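Local structure of phosphoinositide 3-kinase adapter protein 1 (5FOR) at residues A[18-23]-A[96-101]; A[40-45]-A[56-61]; A[90-95]-A[112-117]. The protein links B-cell receptor and Toll-like receptor signalling to phosphoinositide 3-kinase, and its TIR domain, the part described here, probably mediates inhibition of NF-kappa-B. All coordinates share one frame; numbering follows the deposited sequence. Where two conformers were deposited one is given.

Contact 1: A[18-23]-A[96-101]; sequences EEWCQY and VRLLCG
Trp20, on helix 18-30, turns one face of its indole to Leu98 of strand 95-99 and Cys100 two residues on. Leu98 CD2 makes a CH-pi contact with the six-membered ring, 4.0 Å from its centroid and 28° off the normal, and comes closest at Trp20 CE3 (3.6 Å). On the same face, over the five-membered ring, Cys100 SG makes a sulfur-aromatic contact, 3.9 Å from Trp20 CD1; it is tentative, since it holds for one of two conformers of the cysteine. Leu98 presents its methyl by holding CG anti to the backbone N (chi1 172°), and the side chains of Trp20 and Leu98 cross nearly at a right angle. Around this first shell, Leu67 of strand 63-68 and Tyr130 of helix 127-134 touch both Trp20 and Leu98. Backbone hydrogen bonding of Leu98 with Val66 joins the strand to its neighbour 63-68 in the sheet. A pentaethylene glycol molecule, probably from the crystallisation liquor, also lies against the indole. Helix 18-30 follows the first strand of the chain, and its tryptophan reaches across Leu67 to the strand beyond, the helix-on-sheet packing by which the parallel five-stranded alpha/beta fold of TIR domains covers its sheet.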
ATOM      1  N   GLU A  18      -2.597  10.655  -5.026  1.00 42.29           N
ATOM      2  CA  GLU A  18      -3.047  11.439  -3.875  1.00 47.18           C
ATOM      3  C   GLU A  18      -4.547  11.326  -3.534  1.00 51.13           C
ATOM      4  O   GLU A  18      -4.923  11.159  -2.380  1.00 43.17           O
ATOM      5  CB  GLU A  18      -2.705  12.910  -4.133  1.00 59.06           C
ATOM      6  CG  GLU A  18      -3.084  13.848  -3.021  1.00 72.55           C
ATOM      7  CD  GLU A  18      -2.221  13.634  -1.814  1.00 92.97           C
ATOM      8  OE1 GLU A  18      -0.985  13.675  -1.984  1.00 95.43           O
ATOM      9  OE2 GLU A  18      -2.764  13.417  -0.707  1.00105.52           O
ATOM     10  N   GLU A  19      -5.400  11.467  -4.538  1.00 36.60           N
ATOM     11  CA  GLU A  19      -6.835  11.423  -4.320  1.00 39.14           C
ATOM     12  C   GLU A  19      -7.335  10.014  -4.005  1.00 47.65           C
ATOM     13  O   GLU A  19      -8.271   9.865  -3.215  1.00 52.55           O
ATOM     14  CB  GLU A  19      -7.560  12.013  -5.533  1.00 39.75           C
ATOM     15  CG  GLU A  19      -6.940  13.346  -5.940  1.00 61.78           C
ATOM     16  CD  GLU A  19      -7.580  13.978  -7.158  1.00 86.87           C
ATOM     17  OE1 GLU A  19      -8.828  14.063  -7.190  1.00 98.13           O
ATOM     18  OE2 GLU A  19      -6.829  14.419  -8.067  1.00 91.21           O
ATOM     19  N   TRP A  20      -6.721   8.984  -4.595  1.00 38.43           N
ATOM     20  CA  TRP A  20      -7.074   7.616  -4.225  1.00 41.46           C
ATOM     21  C   TRP A  20      -6.773   7.396  -2.755  1.00 44.07           C
ATOM     22  O   TRP A  20      -7.455   6.651  -2.073  1.00 44.59           O
ATOM     23  CB  TRP A  20      -6.327   6.579  -5.066  1.00 39.25           C
ATOM     24  CG  TRP A  20      -7.147   6.217  -6.226  1.00 50.22           C
ATOM     25  CD1 TRP A  20      -6.957   6.603  -7.526  1.00 43.47           C
ATOM     26  CD2 TRP A  20      -8.359   5.458  -6.203  1.00 50.00           C
ATOM     27  NE1 TRP A  20      -7.967   6.106  -8.318  1.00 48.08           N
ATOM     28  CE2 TRP A  20      -8.839   5.398  -7.535  1.00 45.11           C
ATOM     29  CE3 TRP A  20      -9.079   4.814  -5.191  1.00 40.94           C
ATOM     30  CZ2 TRP A  20     -10.011   4.730  -7.878  1.00 39.07           C
ATOM     31  CZ3 TRP A  20     -10.241   4.145  -5.534  1.00 42.55           C
ATOM     32  CH2 TRP A  20     -10.694   4.102  -6.871  1.00 45.66           C
ATOM     33  N   CYS A  21      -5.719   8.041  -2.289  1.00 40.57           N
ATOM     34  CA  CYS A  21      -5.301   7.869  -0.933  1.00 38.35           C
ATOM     35  C   CYS A  21      -6.316   8.571  -0.005  1.00 41.04           C
ATOM     36  O   CYS A  21      -6.650   8.031   1.039  1.00 37.91           O
ATOM     37  CB  CYS A  21      -3.869   8.392  -0.719  1.00 36.30           C
ATOM     38  SG  CYS A  21      -3.406   8.370   1.030  1.00 50.63           S
ATOM     39  N   GLN A  22      -6.853   9.726  -0.401  1.00 39.75           N
ATOM     40  CA  GLN A  22      -7.685  10.453   0.548  1.00 48.18           C
ATOM     41  C   GLN A  22      -9.016   9.699   0.510  1.00 44.03           C
ATOM     42  O   GLN A  22      -9.694   9.576   1.522  1.00 48.98           O
ATOM     43  CB  GLN A  22      -7.964  11.925   0.233  1.00 55.73           C
ATOM     44  CG  GLN A  22      -7.376  12.576  -0.952  1.00 91.74           C
ATOM     45  CD  GLN A  22      -7.155  14.070  -0.767  1.00112.80           C
ATOM     46  OE1 GLN A  22      -7.178  14.853  -1.760  1.00120.80           O
ATOM     47  NE2 GLN A  22      -6.571  14.400   0.403  1.00119.33           N
ATOM     48  N   TYR A  23      -9.382   9.193  -0.675  1.00 43.05           N
ATOM     49  CA  TYR A  23     -10.609   8.406  -0.822  1.00 38.65           C
ATOM     50  C   TYR A  23     -10.647   7.231   0.148  1.00 42.49           C
ATOM     51  O   TYR A  23     -11.660   7.021   0.813  1.00 42.52           O
ATOM     52  CB  TYR A  23     -10.804   7.865  -2.248  1.00 41.47           C
ATOM     53  CG  TYR A  23     -11.978   6.890  -2.308  1.00 46.94           C
ATOM     54  CD1 TYR A  23     -13.276   7.336  -2.119  1.00 50.22           C
ATOM     55  CD2 TYR A  23     -11.788   5.522  -2.488  1.00 47.32           C
ATOM     56  CE1 TYR A  23     -14.364   6.456  -2.120  1.00 55.68           C
ATOM     57  CE2 TYR A  23     -12.880   4.635  -2.493  1.00 39.83           C
ATOM     58  CZ  TYR A  23     -14.165   5.112  -2.306  1.00 53.19           C
ATOM     59  OH  TYR A  23     -15.266   4.264  -2.305  1.00 60.13           O
ATOM     60  N   VAL A  96      -1.921  -5.462   0.453  1.00 38.05           N
ATOM     61  CA  VAL A  96      -2.978  -5.177  -0.496  1.00 30.32           C
ATOM     62  C   VAL A  96      -2.477  -4.183  -1.511  1.00 33.29           C
ATOM     63  O   VAL A  96      -1.793  -3.210  -1.169  1.00 38.66           O
ATOM     64  CB  VAL A  96      -4.249  -4.657   0.216  1.00 39.08           C
ATOM     65  CG1 VAL A  96      -5.382  -4.418  -0.798  1.00 27.81           C
ATOM     66  CG2 VAL A  96      -4.683  -5.680   1.240  1.00 41.10           C
ATOM     67  N   ARG A  97      -2.798  -4.422  -2.773  1.00 28.45           N
ATOM     68  CA  ARG A  97      -2.402  -3.443  -3.777  1.00 27.19           C
ATOM     69  C   ARG A  97      -3.621  -2.960  -4.505  1.00 27.09           C
ATOM     70  O   ARG A  97      -4.563  -3.729  -4.776  1.00 31.07           O
ATOM     71  CB  ARG A  97      -1.351  -3.998  -4.749  1.00 36.13           C
ATOM     72  CG  ARG A  97      -1.822  -5.065  -5.749  1.00 38.97           C
ATOM     73  CD  ARG A  97      -0.691  -5.385  -6.747  1.00 46.09           C
ATOM     74  NE  ARG A  97      -1.015  -6.577  -7.509  1.00 49.54           N
ATOM     75  CZ  ARG A  97      -0.612  -7.808  -7.215  1.00 45.45           C
ATOM     76  NH1 ARG A  97       0.207  -8.024  -6.198  1.00 37.63           N
ATOM     77  NH2 ARG A  97      -1.021  -8.823  -7.964  1.00 46.41           N
ATOM     78  N   LEU A  98      -3.629  -1.660  -4.773  1.00 35.06           N
ATOM     79  CA  LEU A  98      -4.647  -1.083  -5.623  1.00 34.14           C
ATOM     80  C   LEU A  98      -4.002  -0.631  -6.926  1.00 36.41           C
ATOM     81  O   LEU A  98      -3.049   0.143  -6.922  1.00 49.94           O
ATOM     82  CB  LEU A  98      -5.350   0.089  -4.942  1.00 43.99           C
ATOM     83  CG  LEU A  98      -6.277   0.784  -5.947  1.00 50.93           C
ATOM     84  CD1 LEU A  98      -7.503  -0.062  -6.093  1.00 55.13           C
ATOM     85  CD2 LEU A  98      -6.637   2.186  -5.533  1.00 62.49           C
ATOM     86  N   LEU A  99      -4.519  -1.124  -8.037  1.00 43.01           N
ATOM     87  CA  LEU A  99      -3.998  -0.750  -9.353  1.00 43.01           C
ATOM     88  C   LEU A  99      -4.502   0.609  -9.759  1.00 43.71           C
ATOM     89  O   LEU A  99      -5.675   0.750 -10.091  1.00 51.39           O
ATOM     90  CB  LEU A  99      -4.408  -1.774 -10.414  1.00 34.96           C
ATOM     91  CG  LEU A  99      -3.971  -3.209 -10.136  1.00 38.47           C
ATOM     92  CD1 LEU A  99      -4.415  -4.145 -11.255  1.00 31.88           C
ATOM     93  CD2 LEU A  99      -2.481  -3.251  -9.978  1.00 31.56           C
ATOM     94  N   CYS A 100      -3.616   1.600  -9.763  1.00 51.31           N
ATOM     95  CA  CYS A 100      -3.963   2.974 -10.159  0.61 48.91           C
ATOM     96  C   CYS A 100      -3.359   3.367 -11.505  1.00 41.54           C
ATOM     97  O   CYS A 100      -2.354   4.088 -11.545  1.00 44.28           O
ATOM     98  CB  CYS A 100      -3.485   3.997  -9.122  0.61 46.78           C
ATOM     99  SG  CYS A 100      -4.176   3.850  -7.520  0.61 53.82           S
ATOM    100  N   GLY A 101      -3.963   2.920 -12.600  1.00 36.03           N
ATOM    101  CA  GLY A 101      -3.472   3.251 -13.937  1.00 44.67           C
ATOM    102  C   GLY A 101      -2.194   2.510 -14.320  1.00 43.67           C
ATOM    103  O   GLY A 101      -1.432   2.959 -15.157  1.00 60.32           O
TER

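Contact 2: A[40-45]-A[56-61]; sequences LTHRLG and SLFLST
The rings of His42 and Phe58 form an offset edge-to-face pair, their planes at 87° and their centroids 5.2 Å apart. Phe58 turns its edge to the face of the imidazole; its CE1 lies 3.4 Å from His42 ND1 and 3.6 Å from His42 CG. Both histidine atoms meet the phenyl at its edge, near its plane. Leu44 CD2 lies in the plane of the imidazole at its edge and also touches the phenyl obliquely, 4.3 Å from Phe58 CZ. The imidazole is brought toward helix 52-60 with CG anti to the backbone N (chi1 -172°). A weak hydrogen bond from its NE2 to Asp54 OD2, one turn before Phe58 on helix 52-60, helps to set the ring's rotation. Phe58 is buried against Val12 of strand 9-13 and against Leu84, Leu85 and Ala88 of helix 82-88, while Leu44 also packs on Leu72 and His75 of helix 70-76. The contact therefore joins edge strand 40-43 of the TIR sheet to the helix that follows it. Across the two segments the grip is aromatic and apolar; the imidazole is the one polar ring in it, and its weak bond to the Asp54 carboxylate may polarise it and is consistent with a hydrogen on NE2.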
ATOM      1  N   LEU A  40      -2.623   5.177   9.045  1.00 57.49           N
ATOM      2  CA  LEU A  40      -1.649   6.174   8.654  1.00 55.09           C
ATOM      3  C   LEU A  40      -1.361   6.091   7.141  1.00 62.51           C
ATOM      4  O   LEU A  40      -1.766   5.136   6.477  1.00 58.89           O
ATOM      5  CB  LEU A  40      -0.359   5.968   9.448  1.00 59.39           C
ATOM      6  CG  LEU A  40      -0.173   6.561  10.854  1.00 63.37           C
ATOM      7  CD1 LEU A  40      -1.490   6.975  11.523  1.00 61.05           C
ATOM      8  CD2 LEU A  40       0.627   5.583  11.719  1.00 48.25           C
ATOM      9  N   THR A  41      -0.654   7.093   6.614  1.00 54.44           N
ATOM     10  CA  THR A  41      -0.287   7.165   5.204  1.00 40.31           C
ATOM     11  C   THR A  41       1.159   7.603   5.045  1.00 45.80           C
ATOM     12  O   THR A  41       1.646   8.397   5.828  1.00 65.83           O
ATOM     13  CB  THR A  41      -1.157   8.153   4.426  1.00 43.59           C
ATOM     14  OG1 THR A  41      -0.761   9.484   4.755  1.00 50.23           O
ATOM     15  CG2 THR A  41      -2.618   7.977   4.732  1.00 41.80           C
ATOM     16  N   HIS A  42       1.857   7.089   4.039  1.00 47.45           N
ATOM     17  CA  HIS A  42       3.197   7.591   3.742  1.00 49.99           C
ATOM     18  C   HIS A  42       3.349   7.927   2.262  1.00 44.68           C
ATOM     19  O   HIS A  42       3.227   7.056   1.394  1.00 46.11           O
ATOM     20  CB  HIS A  42       4.309   6.597   4.137  1.00 58.33           C
ATOM     21  CG  HIS A  42       5.681   7.188   4.009  1.00 69.02           C
ATOM     22  ND1 HIS A  42       6.471   7.003   2.892  1.00 69.49           N
ATOM     23  CD2 HIS A  42       6.372   8.025   4.823  1.00 63.98           C
ATOM     24  CE1 HIS A  42       7.599   7.680   3.036  1.00 68.48           C
ATOM     25  NE2 HIS A  42       7.566   8.309   4.199  1.00 60.98           N
ATOM     26  N   ARG A  43       3.639   9.184   1.968  1.00 46.49           N
ATOM     27  CA  ARG A  43       3.779   9.558   0.584  1.00 50.00           C
ATOM     28  C   ARG A  43       5.237   9.382   0.138  1.00 47.09           C
ATOM     29  O   ARG A  43       6.148   9.888   0.772  1.00 61.19           O
ATOM     30  CB  ARG A  43       3.305  10.989   0.361  1.00 46.22           C
ATOM     31  CG  ARG A  43       4.109  11.681  -0.723  1.00 64.98           C
ATOM     32  CD  ARG A  43       3.871  13.156  -0.748  1.00 73.71           C
ATOM     33  NE  ARG A  43       2.452  13.434  -0.705  1.00 85.65           N
ATOM     34  CZ  ARG A  43       1.921  14.532  -1.220  1.00 95.89           C
ATOM     35  NH1 ARG A  43       2.704  15.442  -1.795  1.00 92.33           N
ATOM     36  NH2 ARG A  43       0.614  14.724  -1.172  1.00101.61           N
ATOM     37  N   LEU A  44       5.436   8.657  -0.957  1.00 44.75           N
ATOM     38  CA  LEU A  44       6.765   8.380  -1.500  1.00 52.34           C
ATOM     39  C   LEU A  44       7.178   9.348  -2.580  1.00 65.94           C
ATOM     40  O   LEU A  44       6.570   9.370  -3.664  1.00 55.91           O
ATOM     41  CB  LEU A  44       6.835   6.967  -2.097  1.00 50.93           C
ATOM     42  CG  LEU A  44       7.069   5.768  -1.186  1.00 58.03           C
ATOM     43  CD1 LEU A  44       7.461   4.587  -2.040  1.00 51.33           C
ATOM     44  CD2 LEU A  44       8.142   6.061  -0.111  1.00 59.08           C
ATOM     45  N   GLY A  45       8.232  10.114  -2.282  1.00 89.87           N
ATOM     46  CA  GLY A  45       8.992  10.874  -3.263  1.00 93.06           C
ATOM     47  C   GLY A  45       8.263  12.075  -3.799  1.00 98.82           C
ATOM     48  O   GLY A  45       7.100  12.286  -3.464  1.00104.18           O
ATOM     49  N   SER A  56      10.356   3.459  10.403  1.00 96.55           N
ATOM     50  CA  SER A  56       9.791   2.689  11.500  1.00 91.23           C
ATOM     51  C   SER A  56       8.442   2.130  11.081  1.00 89.33           C
ATOM     52  O   SER A  56       8.268   0.917  11.019  1.00 87.67           O
ATOM     53  CB  SER A  56       9.634   3.567  12.753  1.00 83.54           C
ATOM     54  OG  SER A  56       9.467   2.787  13.925  1.00 72.63           O
ATOM     55  N   LEU A  57       7.506   3.038  10.786  1.00 93.89           N
ATOM     56  CA  LEU A  57       6.127   2.706  10.412  1.00 80.80           C
ATOM     57  C   LEU A  57       6.054   1.641   9.321  1.00 80.02           C
ATOM     58  O   LEU A  57       5.233   0.735   9.404  1.00 93.78           O
ATOM     59  CB  LEU A  57       5.386   3.961   9.950  1.00 63.74           C
ATOM     60  N   PHE A  58       6.912   1.757   8.309  1.00 66.59           N
ATOM     61  CA  PHE A  58       6.932   0.820   7.188  1.00 65.78           C
ATOM     62  C   PHE A  58       7.113  -0.605   7.683  1.00 68.96           C
ATOM     63  O   PHE A  58       6.451  -1.536   7.219  1.00 70.92           O
ATOM     64  CB  PHE A  58       8.055   1.172   6.211  1.00 60.09           C
ATOM     65  CG  PHE A  58       7.584   1.840   4.968  1.00 61.31           C
ATOM     66  CD1 PHE A  58       7.098   3.141   5.002  1.00 63.23           C
ATOM     67  CD2 PHE A  58       7.638   1.180   3.757  1.00 63.57           C
ATOM     68  CE1 PHE A  58       6.658   3.776   3.839  1.00 63.38           C
ATOM     69  CE2 PHE A  58       7.202   1.803   2.587  1.00 62.09           C
ATOM     70  CZ  PHE A  58       6.713   3.103   2.629  1.00 59.77           C
ATOM     71  N   LEU A  59       8.013  -0.768   8.640  1.00 63.00           N
ATOM     72  CA  LEU A  59       8.322  -2.087   9.138  1.00 61.59           C
ATOM     73  C   LEU A  59       7.369  -2.548  10.244  1.00 67.05           C
ATOM     74  O   LEU A  59       7.193  -3.741  10.453  1.00 64.24           O
ATOM     75  CB  LEU A  59       9.765  -2.127   9.617  1.00 59.84           C
ATOM     76  CG  LEU A  59      10.741  -2.261   8.448  1.00 64.66           C
ATOM     77  CD1 LEU A  59      12.173  -2.475   8.931  1.00 54.80           C
ATOM     78  CD2 LEU A  59      10.328  -3.424   7.572  1.00 58.18           C
ATOM     79  N   SER A  60       6.716  -1.600  10.902  1.00 73.87           N
ATOM     80  CA  SER A  60       5.968  -1.871  12.127  1.00 69.71           C
ATOM     81  C   SER A  60       4.485  -2.131  11.892  1.00 64.39           C
ATOM     82  O   SER A  60       3.821  -2.766  12.711  1.00 69.09           O
ATOM     83  CB  SER A  60       6.102  -0.692  13.092  1.00 67.88           C
ATOM     84  OG  SER A  60       7.357  -0.054  12.959  1.00 69.82           O
ATOM     85  N   THR A  61       3.954  -1.613  10.792  1.00 60.86           N
ATOM     86  CA  THR A  61       2.512  -1.673  10.557  1.00 61.13           C
ATOM     87  C   THR A  61       2.032  -3.118  10.412  1.00 52.09           C
ATOM     88  O   THR A  61       2.816  -4.013  10.107  1.00 54.60           O
ATOM     89  CB  THR A  61       2.111  -0.851   9.317  1.00 58.94           C
ATOM     90  OG1 THR A  61       0.682  -0.888   9.156  1.00 57.38           O
ATOM     91  CG2 THR A  61       2.814  -1.396   8.083  1.00 54.88           C
TER

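Contact 3: A[90-95]-A[112-117]; sequences HPPHRV and FPDWAH
Pro92 lays the CB, CG and CD side of its ring over the side chains of Asp114 and His117. Its CB sits 3.7 Å from His117 CB and 3.9 Å from Asp114 CB, while its CD comes within 3.7 Å of Asp114 OD2, so the proline touches both the methylene and the carboxylate end of the aspartate. His117 contributes its CB alone: with CG anti to the carbonyl carbon (chi1 -62°), the imidazole leads off from the proline. The contact joins two loops of the TIR fold, one on each side of strand 95-99 in the chain: residues 90-95 run into that strand from helix 82-88, and residues 112-117 lead from it toward strand 119-121. Both partners sit in tightly wound chain. Pro92 begins a short 3-10 segment after a cis peptide bond that precedes Pro91, and Asp114 lies within a type I turn from Phe112 to Trp115. A backbone hydrogen bond from His117 N to Asp114 O holds together the turn that brings both CB atoms to Pro92. A water completes the surface side of the contact: it donates to Asp114 OD2 at 2.5 Å and also lies 2.7 Å from His90 ND1, in the plane of that imidazole at its edge. Pro91 CB stands over the centre of one face of the His90 ring. With His90 ND1 4.5 Å from Asp114 OD2, the carboxylate would probably raise the histidine's affinity for a proton. Trp118 touches Pro92 and Val95; the Trp115 ring stacks on Phe108.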
ATOM      1  N   HIS A  90       5.637  -7.420   3.288  1.00 50.09           N
ATOM      2  CA  HIS A  90       5.820  -8.798   3.680  1.00 48.91           C
ATOM      3  C   HIS A  90       5.218  -8.977   5.075  1.00 54.59           C
ATOM      4  O   HIS A  90       5.232  -8.033   5.863  1.00 51.44           O
ATOM      5  CB  HIS A  90       7.295  -9.156   3.675  1.00 46.59           C
ATOM      6  CG  HIS A  90       7.564 -10.557   4.110  1.00 55.85           C
ATOM      7  ND1 HIS A  90       7.501 -11.628   3.242  1.00 60.35           N
ATOM      8  CD2 HIS A  90       7.863 -11.070   5.325  1.00 48.18           C
ATOM      9  CE1 HIS A  90       7.770 -12.740   3.902  1.00 53.70           C
ATOM     10  NE2 HIS A  90       7.986 -12.429   5.168  1.00 59.53           N
ATOM     11  N   PRO A  91       4.638 -10.160   5.369  1.00 43.81           N
ATOM     12  CA  PRO A  91       4.353 -11.296   4.480  1.00 43.98           C
ATOM     13  C   PRO A  91       3.176 -11.034   3.516  1.00 50.22           C
ATOM     14  O   PRO A  91       2.428 -10.068   3.724  1.00 48.92           O
ATOM     15  CB  PRO A  91       4.039 -12.431   5.466  1.00 46.27           C
ATOM     16  CG  PRO A  91       3.527 -11.765   6.671  1.00 42.14           C
ATOM     17  CD  PRO A  91       4.244 -10.441   6.762  1.00 39.66           C
ATOM     18  N   PRO A  92       3.016 -11.877   2.471  1.00 43.66           N
ATOM     19  CA  PRO A  92       2.083 -11.505   1.404  1.00 42.54           C
ATOM     20  C   PRO A  92       0.624 -11.408   1.844  1.00 45.81           C
ATOM     21  O   PRO A  92      -0.117 -10.639   1.211  1.00 38.46           O
ATOM     22  CB  PRO A  92       2.251 -12.631   0.374  1.00 44.68           C
ATOM     23  CG  PRO A  92       2.757 -13.777   1.152  1.00 45.79           C
ATOM     24  CD  PRO A  92       3.658 -13.173   2.199  1.00 39.54           C
ATOM     25  N   HIS A  93       0.208 -12.140   2.882  1.00 40.25           N
ATOM     26  CA  HIS A  93      -1.216 -12.095   3.273  1.00 42.83           C
ATOM     27  C   HIS A  93      -1.561 -10.789   3.989  1.00 44.22           C
ATOM     28  O   HIS A  93      -2.728 -10.469   4.159  1.00 54.07           O
ATOM     29  CB  HIS A  93      -1.618 -13.292   4.143  1.00 38.36           C
ATOM     30  CG  HIS A  93      -0.800 -13.457   5.383  1.00 47.41           C
ATOM     31  ND1 HIS A  93       0.445 -14.050   5.375  1.00 53.31           N
ATOM     32  CD2 HIS A  93      -1.064 -13.147   6.675  1.00 52.47           C
ATOM     33  CE1 HIS A  93       0.918 -14.083   6.608  1.00 58.09           C
ATOM     34  NE2 HIS A  93       0.023 -13.548   7.418  1.00 48.80           N
ATOM     35  N   ARG A  94      -0.533 -10.026   4.362  1.00 35.88           N
ATOM     36  CA  ARG A  94      -0.712  -8.712   4.959  1.00 40.98           C
ATOM     37  C   ARG A  94      -0.649  -7.557   3.946  1.00 46.76           C
ATOM     38  O   ARG A  94      -0.694  -6.384   4.361  1.00 46.06           O
ATOM     39  CB  ARG A  94       0.354  -8.482   6.035  1.00 36.26           C
ATOM     40  CG  ARG A  94       0.394  -9.547   7.098  1.00 42.56           C
ATOM     41  CD  ARG A  94      -0.836  -9.477   7.971  1.00 51.00           C
ATOM     42  NE  ARG A  94      -0.768 -10.458   9.047  1.00 51.97           N
ATOM     43  CZ  ARG A  94      -1.791 -10.771   9.834  1.00 53.58           C
ATOM     44  NH1 ARG A  94      -2.958 -10.152   9.679  1.00 52.11           N
ATOM     45  NH2 ARG A  94      -1.648 -11.707  10.760  1.00 45.30           N
ATOM     46  N   VAL A  95      -0.522  -7.860   2.648  1.00 40.74           N
ATOM     47  CA  VAL A  95      -0.332  -6.806   1.655  1.00 29.16           C
ATOM     48  C   VAL A  95      -1.482  -6.697   0.668  1.00 41.11           C
ATOM     49  O   VAL A  95      -1.949  -7.690   0.104  1.00 42.76           O
ATOM     50  CB  VAL A  95       0.987  -6.972   0.869  1.00 44.41           C
ATOM     51  CG1 VAL A  95       1.225  -5.740  -0.098  1.00 28.66           C
ATOM     52  CG2 VAL A  95       2.119  -7.153   1.808  1.00 29.84           C
ATOM     53  N   PHE A 112       9.146  -8.193  -6.380  1.00 47.83           N
ATOM     54  CA  PHE A 112       8.574  -8.805  -5.197  1.00 37.94           C
ATOM     55  C   PHE A 112       8.175 -10.230  -5.533  1.00 51.53           C
ATOM     56  O   PHE A 112       7.269 -10.463  -6.333  1.00 57.04           O
ATOM     57  CB  PHE A 112       7.387  -7.991  -4.659  1.00 36.44           C
ATOM     58  CG  PHE A 112       7.704  -6.547  -4.451  1.00 40.82           C
ATOM     59  CD1 PHE A 112       8.233  -6.108  -3.247  1.00 40.40           C
ATOM     60  CD2 PHE A 112       7.479  -5.613  -5.459  1.00 40.66           C
ATOM     61  CE1 PHE A 112       8.534  -4.772  -3.059  1.00 31.40           C
ATOM     62  CE2 PHE A 112       7.788  -4.268  -5.266  1.00 40.72           C
ATOM     63  CZ  PHE A 112       8.312  -3.854  -4.072  1.00 31.44           C
ATOM     64  N   PRO A 113       8.891 -11.191  -4.943  1.00 55.59           N
ATOM     65  CA  PRO A 113       8.726 -12.597  -5.332  1.00 60.07           C
ATOM     66  C   PRO A 113       7.357 -13.167  -4.962  1.00 45.79           C
ATOM     67  O   PRO A 113       6.846 -13.967  -5.723  1.00 46.57           O
ATOM     68  CB  PRO A 113       9.857 -13.310  -4.567  1.00 61.65           C
ATOM     69  CG  PRO A 113      10.863 -12.240  -4.297  1.00 51.80           C
ATOM     70  CD  PRO A 113      10.049 -10.992  -4.052  1.00 45.05           C
ATOM     71  N   ASP A 114       6.771 -12.741  -3.846  1.00 45.95           N
ATOM     72  CA  ASP A 114       5.418 -13.173  -3.466  1.00 49.50           C
ATOM     73  C   ASP A 114       4.279 -12.302  -4.014  1.00 46.52           C
ATOM     74  O   ASP A 114       3.153 -12.364  -3.505  1.00 44.67           O
ATOM     75  CB  ASP A 114       5.292 -13.231  -1.942  1.00 52.35           C
ATOM     76  CG  ASP A 114       6.039 -14.403  -1.339  1.00 54.75           C
ATOM     77  OD1 ASP A 114       6.417 -15.322  -2.092  1.00 57.83           O
ATOM     78  OD2 ASP A 114       6.242 -14.414  -0.106  1.00 66.25           O
ATOM     79  N   TRP A 115       4.568 -11.526  -5.058  1.00 39.94           N
ATOM     80  CA  TRP A 115       3.635 -10.552  -5.644  1.00 43.59           C
ATOM     81  C   TRP A 115       2.265 -11.132  -5.983  1.00 49.67           C
ATOM     82  O   TRP A 115       1.221 -10.498  -5.769  1.00 48.41           O
ATOM     83  CB  TRP A 115       4.257  -9.965  -6.914  1.00 38.50           C
ATOM     84  CG  TRP A 115       3.386  -8.999  -7.714  1.00 40.02           C
ATOM     85  CD1 TRP A 115       2.508  -9.313  -8.726  1.00 37.11           C
ATOM     86  CD2 TRP A 115       3.352  -7.557  -7.586  1.00 34.33           C
ATOM     87  NE1 TRP A 115       1.939  -8.161  -9.231  1.00 40.81           N
ATOM     88  CE2 TRP A 115       2.422  -7.093  -8.551  1.00 34.45           C
ATOM     89  CE3 TRP A 115       4.017  -6.649  -6.764  1.00 34.49           C
ATOM     90  CZ2 TRP A 115       2.165  -5.731  -8.706  1.00 33.35           C
ATOM     91  CZ3 TRP A 115       3.754  -5.311  -6.925  1.00 34.19           C
ATOM     92  CH2 TRP A 115       2.844  -4.857  -7.902  1.00 32.64           C
ATOM     93  N   ALA A 116       2.293 -12.339  -6.533  1.00 42.00           N
ATOM     94  CA  ALA A 116       1.093 -13.029  -6.955  1.00 40.37           C
ATOM     95  C   ALA A 116       0.198 -13.375  -5.767  1.00 45.42           C
ATOM     96  O   ALA A 116      -0.968 -13.711  -5.931  1.00 44.43           O
ATOM     97  CB  ALA A 116       1.466 -14.276  -7.715  1.00 37.00           C
ATOM     98  N   HIS A 117       0.731 -13.287  -4.558  1.00 46.31           N
ATOM     99  CA  HIS A 117      -0.076 -13.684  -3.425  1.00 44.58           C
ATOM    100  C   HIS A 117      -0.717 -12.542  -2.690  1.00 43.99           C
ATOM    101  O   HIS A 117      -1.464 -12.770  -1.748  1.00 51.76           O
ATOM    102  CB  HIS A 117       0.758 -14.521  -2.486  1.00 36.93           C
ATOM    103  CG  HIS A 117       1.223 -15.774  -3.128  1.00 49.20           C
ATOM    104  ND1 HIS A 117       2.533 -15.999  -3.478  1.00 50.31           N
ATOM    105  CD2 HIS A 117       0.520 -16.840  -3.596  1.00 44.83           C
ATOM    106  CE1 HIS A 117       2.634 -17.173  -4.074  1.00 46.49           C
ATOM    107  NE2 HIS A 117       1.419 -17.691  -4.167  1.00 47.34           N
TER
HETATM  108  O   HOH W   1       7.201 -12.301   0.684  1.00 59.73           O

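How the contacts relate
From the N terminus, strand 9-13 leads into helix 18-30, where contact 1 opens, and contact 1 closes only at strand 95-99, 73 residues on. Contact 2 is nested inside this long loop and closes a short one of its own, from strand 40-43 to helix 52-60. Contact 3 opens at residues 90-95, just before contact 1 closes, and ends at residues 112-117, so contacts 1 and 3 cross. Cys21 SG packs on Thr41 CG2 between contacts 1 and 2, and Arg97 NH1 probably hydrogen-bonds Trp115 O between contacts 1 and 3. Contacts 2 and 3 do not touch. Contacts 1 and 2 pack helices 18-30 and 52-60 on the parallel sheet, while contact 3 joins the loops before and after strand 95-99.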